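Local coordinates for SCO1/SenC family lipoprotein (Bacillus anthracis, PDB 4HDE), which probably acts, like other SCO1/SenC proteins of thioredoxin fold, as a copper-binding or thiol-redox factor in the assembly of cytochrome c oxidase, at residues 47-59 / 89-101. Numbering follows the deposited sequence. Where two conformers were deposited one is given.
Sequences VCPPMTANMAKLQ and FIQKFTEDTSNWN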
loop_
_atom_site.group_PDB
_atom_site.type_symbol
_atom_site.label_atom_id
_atom_site.label_comp_id
_atom_site.label_asym_id
_atom_site.label_seq_id
_atom_site.Cartn_x
_atom_site.Cartn_y
_atom_site.Cartn_z
ATOM N N VAL A 47 7.891 12.111 3.936
ATOM C CA VAL A 47 7.091 11.828 2.753
ATOM C C VAL A 47 5.811 11.028 2.961
ATOM O O VAL A 47 4.991 10.966 2.059
ATOM C CB VAL A 47 7.917 11.134 1.647
ATOM C CG1 VAL A 47 9.076 12.018 1.214
ATOM C CG2 VAL A 47 8.408 9.776 2.121
ATOM N N CYS A 48 5.618 10.413 4.125
ATOM C CA CYS A 48 4.449 9.541 4.269
ATOM C C CYS A 48 3.106 10.281 4.256
ATOM O O CYS A 48 2.148 9.800 3.643
ATOM C CB CYS A 48 4.580 8.599 5.467
ATOM S SG CYS A 48 5.892 7.344 5.262
ATOM N N PRO A 49 3.019 11.442 4.933
ATOM C CA PRO A 49 1.728 12.143 4.801
ATOM C C PRO A 49 1.384 12.561 3.351
ATOM O O PRO A 49 0.257 12.295 2.918
ATOM C CB PRO A 49 1.879 13.338 5.763
ATOM C CG PRO A 49 2.876 12.849 6.789
ATOM C CD PRO A 49 3.863 12.028 5.993
ATOM N N PRO A 50 2.329 13.159 2.599
ATOM C CA PRO A 50 1.953 13.439 1.202
ATOM C C PRO A 50 1.688 12.176 0.377
ATOM O O PRO A 50 0.795 12.202 -0.461
ATOM C CB PRO A 50 3.141 14.223 0.643
ATOM C CG PRO A 50 4.221 14.135 1.665
ATOM C CD PRO A 50 3.594 13.806 2.990
HETATM N N MSE A 51 2.420 11.090 0.610
HETATM C CA MSE A 51 2.119 9.824 -0.061
HETATM C C MSE A 51 0.685 9.402 0.207
HETATM O O MSE A 51 -0.023 8.927 -0.691
HETATM C CB MSE A 51 3.044 8.703 0.433
HETATM C CG MSE A 51 4.457 8.744 -0.093
HETATM SE SE MSE A 51 5.576 7.333 0.660
HETATM C CE MSE A 51 4.623 5.822 -0.080
ATOM N N THR A 52 0.275 9.513 1.465
ATOM C CA THR A 52 -1.049 9.077 1.849
ATOM C C THR A 52 -2.107 9.992 1.239
ATOM O O THR A 52 -3.151 9.514 0.786
ATOM C CB THR A 52 -1.174 8.983 3.371
ATOM O OG1 THR A 52 -0.160 8.089 3.868
ATOM C CG2 THR A 52 -2.532 8.440 3.753
ATOM N N ALA A 53 -1.841 11.295 1.186
ATOM C CA ALA A 53 -2.755 12.199 0.492
ATOM C C ALA A 53 -2.855 11.837 -0.993
ATOM O O ALA A 53 -3.933 11.937 -1.602
ATOM C CB ALA A 53 -2.312 13.632 0.661
ATOM N N ASN A 54 -1.737 11.437 -1.590
ATOM C CA ASN A 54 -1.753 11.039 -2.996
ATOM C C ASN A 54 -2.555 9.754 -3.197
ATOM O O ASN A 54 -3.330 9.620 -4.148
ATOM C CB ASN A 54 -0.333 10.879 -3.537
ATOM C CG ASN A 54 0.430 12.184 -3.569
ATOM O OD1 ASN A 54 -0.153 13.268 -3.537
ATOM N ND2 ASN A 54 1.751 12.088 -3.632
HETATM N N MSE A 55 -2.391 8.805 -2.291
HETATM C CA MSE A 55 -3.191 7.608 -2.354
HETATM C C MSE A 55 -4.677 7.933 -2.173
HETATM O O MSE A 55 -5.525 7.346 -2.839
HETATM C CB MSE A 55 -2.708 6.578 -1.336
HETATM C CG MSE A 55 -3.450 5.246 -1.450
HETATM SE SE MSE A 55 -2.612 3.747 -0.529
HETATM C CE MSE A 55 -1.308 3.263 -1.904
ATOM N N ALA A 56 -4.998 8.886 -1.300
ATOM C CA ALA A 56 -6.390 9.310 -1.137
ATOM C C ALA A 56 -6.964 9.942 -2.414
ATOM O O ALA A 56 -8.139 9.750 -2.740
ATOM C CB ALA A 56 -6.517 10.259 0.034
ATOM N N LYS A 57 -6.145 10.695 -3.141
ATOM C CA LYS A 57 -6.589 11.274 -4.405
ATOM C C LYS A 57 -6.877 10.148 -5.395
ATOM O O LYS A 57 -7.903 10.166 -6.083
ATOM C CB LYS A 57 -5.539 12.231 -4.962
ATOM C CG LYS A 57 -5.960 12.879 -6.276
ATOM C CD LYS A 57 -5.089 14.081 -6.628
ATOM C CE LYS A 57 -5.387 14.582 -8.037
ATOM N NZ LYS A 57 -6.812 14.978 -8.235
ATOM N N LEU A 58 -6.001 9.150 -5.438
ATOM C CA LEU A 58 -6.202 7.988 -6.291
ATOM C C LEU A 58 -7.472 7.237 -5.907
ATOM O O LEU A 58 -8.219 6.797 -6.777
ATOM C CB LEU A 58 -4.984 7.063 -6.214
ATOM C CG LEU A 58 -5.022 5.798 -7.069
ATOM C CD1 LEU A 58 -5.238 6.137 -8.533
ATOM C CD2 LEU A 58 -3.722 5.045 -6.882
ATOM N N GLN A 59 -7.716 7.084 -4.609
ATOM C CA GLN A 59 -8.917 6.423 -4.115
ATOM C C GLN A 59 -10.175 7.136 -4.613
ATOM O O GLN A 59 -11.119 6.510 -5.108
ATOM C CB GLN A 59 -8.899 6.377 -2.585
ATOM C CG GLN A 59 -10.134 5.746 -1.962
ATOM C CD GLN A 59 -10.191 5.899 -0.449
ATOM O OE1 GLN A 59 -9.924 6.975 0.095
ATOM N NE2 GLN A 59 -10.590 4.832 0.239
ATOM N N PHE A 89 -4.130 7.872 12.191
ATOM C CA PHE A 89 -3.381 8.415 11.065
ATOM C C PHE A 89 -4.261 8.567 9.826
ATOM O O PHE A 89 -4.324 9.647 9.232
ATOM C CB PHE A 89 -2.165 7.528 10.763
ATOM C CG PHE A 89 -1.345 7.984 9.572
ATOM C CD1 PHE A 89 -0.367 8.949 9.719
ATOM C CD2 PHE A 89 -1.548 7.425 8.317
ATOM C CE1 PHE A 89 0.389 9.363 8.632
ATOM C CE2 PHE A 89 -0.793 7.836 7.232
ATOM C CZ PHE A 89 0.169 8.799 7.392
ATOM N N ILE A 90 -4.957 7.503 9.442
ATOM C CA ILE A 90 -5.689 7.527 8.173
ATOM C C ILE A 90 -6.881 8.488 8.191
ATOM O O ILE A 90 -7.263 9.037 7.154
ATOM C CB ILE A 90 -6.118 6.105 7.720
ATOM C CG1 ILE A 90 -6.585 6.102 6.256
ATOM C CG2 ILE A 90 -7.203 5.551 8.608
ATOM C CD1 ILE A 90 -5.536 6.580 5.263
ATOM N N GLN A 91 -7.438 8.731 9.373
ATOM C CA GLN A 91 -8.617 9.584 9.471
ATOM C C GLN A 91 -8.366 11.015 8.984
ATOM O O GLN A 91 -9.304 11.703 8.586
ATOM C CB GLN A 91 -9.204 9.563 10.887
ATOM C CG GLN A 91 -9.819 8.213 11.262
ATOM C CD GLN A 91 -10.399 8.187 12.664
ATOM O OE1 GLN A 91 -10.078 9.033 13.497
ATOM N NE2 GLN A 91 -11.261 7.210 12.930
ATOM N N LYS A 92 -7.113 11.445 8.972
ATOM C CA LYS A 92 -6.807 12.785 8.495
ATOM C C LYS A 92 -7.018 12.914 6.991
ATOM O O LYS A 92 -7.420 13.968 6.489
ATOM C CB LYS A 92 -5.366 13.148 8.842
ATOM C CG LYS A 92 -4.928 14.479 8.255
ATOM C CD LYS A 92 -3.605 14.942 8.845
ATOM C CE LYS A 92 -3.212 16.288 8.261
ATOM N NZ LYS A 92 -2.520 17.158 9.249
ATOM N N PHE A 93 -6.754 11.826 6.278
ATOM C CA PHE A 93 -6.604 11.865 4.825
ATOM C C PHE A 93 -7.824 11.471 4.023
ATOM O O PHE A 93 -7.937 11.841 2.860
ATOM C CB PHE A 93 -5.437 10.972 4.418
ATOM C CG PHE A 93 -4.139 11.380 5.037
ATOM C CD1 PHE A 93 -3.375 12.404 4.499
ATOM C CD2 PHE A 93 -3.692 10.756 6.192
ATOM C CE1 PHE A 93 -2.176 12.777 5.096
ATOM C CE2 PHE A 93 -2.503 11.125 6.788
ATOM C CZ PHE A 93 -1.743 12.137 6.242
ATOM N N THR A 94 -8.698 10.674 4.621
ATOM C CA THR A 94 -9.860 10.170 3.909
ATOM C C THR A 94 -10.986 9.855 4.877
ATOM O O THR A 94 -10.737 9.539 6.036
ATOM C CB THR A 94 -9.526 8.915 3.075
ATOM O OG1 THR A 94 -10.691 8.520 2.339
ATOM C CG2 THR A 94 -9.070 7.767 3.966
ATOM N N GLU A 95 -12.217 9.961 4.389
ATOM C CA GLU A 95 -13.393 9.550 5.149
ATOM C C GLU A 95 -13.883 8.176 4.702
ATOM O O GLU A 95 -14.920 7.696 5.162
ATOM C CB GLU A 95 -14.510 10.580 4.998
ATOM C CG GLU A 95 -14.135 11.932 5.563
ATOM C CD GLU A 95 -15.296 12.892 5.605
ATOM O OE1 GLU A 95 -15.882 13.164 4.539
ATOM O OE2 GLU A 95 -15.622 13.371 6.709
ATOM N N ASP A 96 -13.138 7.548 3.800
ATOM C CA ASP A 96 -13.510 6.251 3.263
ATOM C C ASP A 96 -12.408 5.228 3.520
ATOM O O ASP A 96 -11.345 5.286 2.912
ATOM C CB ASP A 96 -13.782 6.376 1.759
ATOM C CG ASP A 96 -14.303 5.088 1.139
ATOM O OD1 ASP A 96 -14.574 4.114 1.875
ATOM O OD2 ASP A 96 -14.461 5.059 -0.100
ATOM N N THR A 97 -12.655 4.294 4.430
ATOM C CA THR A 97 -11.735 3.180 4.614
ATOM C C THR A 97 -12.395 1.829 4.328
ATOM O O THR A 97 -11.848 0.777 4.656
ATOM C CB THR A 97 -11.080 3.180 6.011
ATOM O OG1 THR A 97 -12.094 3.186 7.019
ATOM C CG2 THR A 97 -10.203 4.413 6.179
ATOM N N SER A 98 -13.551 1.859 3.677
ATOM C CA SER A 98 -14.212 0.618 3.293
ATOM C C SER A 98 -13.303 -0.240 2.408
ATOM O O SER A 98 -13.369 -1.470 2.444
ATOM C CB SER A 98 -15.533 0.896 2.576
ATOM O OG SER A 98 -15.306 1.544 1.340
ATOM N N ASN A 99 -12.457 0.409 1.616
ATOM C CA ASN A 99 -11.526 -0.302 0.742
ATOM C C ASN A 99 -10.072 0.099 0.986
ATOM O O ASN A 99 -9.261 0.060 0.072
ATOM C CB ASN A 99 -11.882 -0.090 -0.731
ATOM C CG ASN A 99 -11.684 1.354 -1.180
ATOM O OD1 ASN A 99 -11.738 2.279 -0.369
ATOM N ND2 ASN A 99 -11.452 1.550 -2.470
ATOM N N TRP A 100 -9.744 0.509 2.208
ATOM C CA TRP A 100 -8.363 0.887 2.512
ATOM C C TRP A 100 -7.985 0.303 3.864
ATOM O O TRP A 100 -8.566 0.666 4.896
ATOM C CB TRP A 100 -8.208 2.410 2.543
ATOM C CG TRP A 100 -6.788 2.938 2.494
ATOM C CD1 TRP A 100 -5.623 2.266 2.766
ATOM C CD2 TRP A 100 -6.411 4.265 2.141
ATOM N NE1 TRP A 100 -4.542 3.113 2.605
ATOM C CE2 TRP A 100 -5.007 4.343 2.216
ATOM C CE3 TRP A 100 -7.130 5.403 1.758
ATOM C CZ2 TRP A 100 -4.310 5.513 1.938
ATOM C CZ3 TRP A 100 -6.434 6.563 1.476
ATOM C CH2 TRP A 100 -5.039 6.609 1.566
ATOM N N ASN A 101 -7.031 -0.621 3.845
ATOM C CA ASN A 101 -6.543 -1.254 5.063
ATOM C C ASN A 101 -5.083 -0.920 5.286
ATOM O O ASN A 101 -4.268 -1.026 4.370
ATOM C CB ASN A 101 -6.746 -2.766 4.988
ATOM C CG ASN A 101 -8.182 -3.148 5.141
ATOM O OD1 ASN A 101 -8.664 -3.332 6.260
ATOM N ND2 ASN A 101 -8.902 -3.238 4.024
HETATM O O HOH W 1 -11.736 3.882 -4.295
#
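Ala53 and Phe93 bring the backbones closest, CA to CA 5.8 Å, where helix 48-64 runs past the turns that follow helix 83-90. Thr52 touches two rings: its methyl CG2 sits over one face of Phe93 in a CH-pi contact, 3.8 Å from the centroid, while OG1 meets the edge of Phe89 and donates to Cys48 O, which takes the Thr52 N-H from the opposite face of its plane. Pro49 CB reaches Phe93 CZ at 3.8 Å. Further along, Met55, a selenomethionine with CG anti to N (chi1 -175°) and extended through chi2, brings SE obliquely to Trp100 CZ2 at 3.5 Å, a Met-aromatic contact; Ala56 CB meets that ring's edge and Ile90 CD1 covers one face. Gln59, extended, closes the far end with three bonds. Its OE1 accepts from Thr94 OG1 (2.8 Å), itself the acceptor of an ST turn from Asp96 N; its NE2 donates to Asp96 O (2.8 Å) and Asn99 OD1 (2.9 Å), the Gln59 and Asn99 side-chain amides nearly coplanar. Gln59 thus pins the loop entering edge strand 100-103 beside 70-75, where Ser73 OG bonds Trp100 NE1 and Phe71 backs Met55 and Gln59, helix 48-64 packing on the mixed sheet as in thioredoxin-like folds.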